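Local atomic coordinates of AgaA (Rhizobium radiobacter, PDB entry 6HLX), a protein that binds the opine agropinic acid in the periplasm and presents it to an ABC transporter for import into the bacterium. Residues A[69-72]-A[76-79]. Numbering follows the deposited sequence.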
ATOM      1  N   ALA A  69     -25.776 -11.146  -0.133  1.00 22.92           N
ATOM      2  CA  ALA A  69     -24.771 -11.099  -1.194  1.00 22.32           C
ATOM      3  C   ALA A  69     -24.338 -12.500  -1.571  1.00 24.87           C
ATOM      4  O   ALA A  69     -24.444 -13.422  -0.761  1.00 23.66           O
ATOM      5  CB  ALA A  69     -23.547 -10.294  -0.703  1.00 22.39           C
ATOM      6  N   LYS A  70     -23.847 -12.665  -2.817  1.00 21.83           N
ATOM      7  CA  LYS A  70     -23.363 -13.955  -3.278  1.00 21.73           C
ATOM      8  C   LYS A  70     -21.911 -13.892  -3.730  1.00 24.06           C
ATOM      9  O   LYS A  70     -21.428 -12.843  -4.174  1.00 23.52           O
ATOM     10  CB  LYS A  70     -24.222 -14.451  -4.461  1.00 23.19           C
ATOM     11  CG  LYS A  70     -25.601 -14.953  -4.016  1.00 27.90           C
ATOM     12  CD  LYS A  70     -26.296 -15.660  -5.169  1.00 40.85           C
ATOM     13  CE  LYS A  70     -27.540 -16.401  -4.731  1.00 59.09           C
ATOM     14  NZ  LYS A  70     -28.669 -15.474  -4.474  1.00 73.09           N
ATOM     15  N   PHE A  71     -21.228 -15.038  -3.648  1.00 21.24           N
ATOM     16  CA  PHE A  71     -19.909 -15.225  -4.212  1.00 20.49           C
ATOM     17  C   PHE A  71     -20.092 -15.568  -5.689  1.00 22.56           C
ATOM     18  O   PHE A  71     -21.201 -15.955  -6.108  1.00 22.50           O
ATOM     19  CB  PHE A  71     -19.159 -16.351  -3.509  1.00 22.30           C
ATOM     20  CG  PHE A  71     -18.739 -16.000  -2.105  1.00 22.05           C
ATOM     21  CD1 PHE A  71     -17.754 -15.038  -1.873  1.00 23.48           C
ATOM     22  CD2 PHE A  71     -19.270 -16.680  -1.018  1.00 23.73           C
ATOM     23  CE1 PHE A  71     -17.328 -14.740  -0.567  1.00 23.76           C
ATOM     24  CE2 PHE A  71     -18.847 -16.390   0.286  1.00 25.82           C
ATOM     25  CZ  PHE A  71     -17.880 -15.419   0.508  1.00 23.69           C
ATOM     26  N   HIS A  72     -18.994 -15.477  -6.467  1.00 19.54           N
ATOM     27  CA  HIS A  72     -19.022 -15.743  -7.911  1.00 20.54           C
ATOM     28  C   HIS A  72     -19.469 -17.165  -8.277  1.00 26.11           C
ATOM     29  O   HIS A  72     -19.963 -17.389  -9.383  1.00 26.93           O
ATOM     30  CB  HIS A  72     -17.663 -15.402  -8.534  1.00 20.29           C
ATOM     31  CG  HIS A  72     -17.291 -13.963  -8.301  1.00 21.01           C
ATOM     32  ND1 HIS A  72     -15.972 -13.568  -8.124  1.00 21.61           N
ATOM     33  CD2 HIS A  72     -18.093 -12.876  -8.173  1.00 22.36           C
ATOM     34  CE1 HIS A  72     -16.017 -12.263  -7.925  1.00 20.74           C
ATOM     35  NE2 HIS A  72     -17.269 -11.798  -7.973  1.00 21.59           N
ATOM     36  N   THR A  76     -23.963 -18.244  -1.053  1.00 25.56           N
ATOM     37  CA  THR A  76     -24.302 -17.039  -0.290  1.00 24.74           C
ATOM     38  C   THR A  76     -23.173 -16.646   0.645  1.00 26.62           C
ATOM     39  O   THR A  76     -22.518 -17.513   1.226  1.00 26.97           O
ATOM     40  CB  THR A  76     -25.615 -17.274   0.473  1.00 33.74           C
ATOM     41  OG1 THR A  76     -26.629 -17.542  -0.491  1.00 34.42           O
ATOM     42  CG2 THR A  76     -26.046 -16.066   1.320  1.00 30.82           C
ATOM     43  N   VAL A  77     -22.943 -15.345   0.785  1.00 22.57           N
ATOM     44  CA  VAL A  77     -21.915 -14.841   1.716  1.00 20.64           C
ATOM     45  C   VAL A  77     -22.460 -15.008   3.128  1.00 24.77           C
ATOM     46  O   VAL A  77     -23.545 -14.505   3.432  1.00 23.46           O
ATOM     47  CB  VAL A  77     -21.535 -13.367   1.435  1.00 22.92           C
ATOM     48  CG1 VAL A  77     -20.526 -12.857   2.478  1.00 22.59           C
ATOM     49  CG2 VAL A  77     -20.971 -13.208   0.027  1.00 22.06           C
ATOM     50  N   THR A  78     -21.722 -15.728   3.993  1.00 21.93           N
ATOM     51  CA  THR A  78     -22.201 -15.971   5.358  1.00 21.24           C
ATOM     52  C   THR A  78     -21.119 -15.621   6.375  1.00 23.70           C
ATOM     53  O   THR A  78     -19.936 -15.450   6.023  1.00 22.76           O
ATOM     54  CB  THR A  78     -22.631 -17.445   5.548  1.00 29.71           C
ATOM     55  OG1 THR A  78     -21.467 -18.264   5.606  1.00 29.95           O
ATOM     56  CG2 THR A  78     -23.604 -17.945   4.457  1.00 27.53           C
ATOM     57  N   SER A  79     -21.516 -15.605   7.656  1.00 20.56           N
ATOM     58  CA  SER A  79     -20.607 -15.317   8.756  1.00 20.34           C
ATOM     59  C   SER A  79     -19.473 -16.331   8.881  1.00 24.16           C
ATOM     60  O   SER A  79     -18.357 -15.946   9.269  1.00 23.35           O
ATOM     61  CB  SER A  79     -21.372 -15.190  10.064  1.00 23.16           C
ATOM     62  OG  SER A  79     -22.126 -16.358  10.311  1.00 28.08           O
TER
HETATM   63  O   HOH W   1     -25.491 -12.762   2.454  1.00 24.72           O
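Ala69 and Val77 face each other through their backbones, joined by a direct bond and probably by a water. The amide of Val77 donates to the carbonyl of Ala69, Val77 N to Ala69 O 2.9 Å. Beside this bond a water accepts from Ala69 N, and its oxygen lies 2.8 Å from Val77 O, to which it can donate, though other acceptors compete for its protons. The methyl of Ala69 touches Val77 CG2. Next along, Lys70 lies across from Thr76 with their CA atoms 4.4 Å apart, a single beta bridge. Both CB atoms point away from the other segment, yet Thr76 CG2 comes within 3.7 Å of Ala69 O; Lys70 NZ hydrogen-bonds a glycerol, probably from the crystallisation liquor. Phe71 then brings its ring against Val77: CG2 sits over the centre of one face, 3.8 Å from the centroid and just 8° off the normal, a well-centred CH-pi contact. Val77 CG1 is anti to the backbone N (chi1 177°), which puts CG2 beside that N, between the ring and the Ala69 carbonyl. The backbone adds to this contact, with Val77 CA 3.7 Å from Phe71 CE2. The chain thus folds back on itself in the irregular connection between strand 61-66 and helix 79-90. Phe71 also packs on Pro140 and Ala158. Thr78 occupies the helix N-cap position, its backbone N hydrogen-bonded to Asp81 OD2, and Ser79 bonds Asp112 and Glu113, in the turn between strands 105-110 and 115-120.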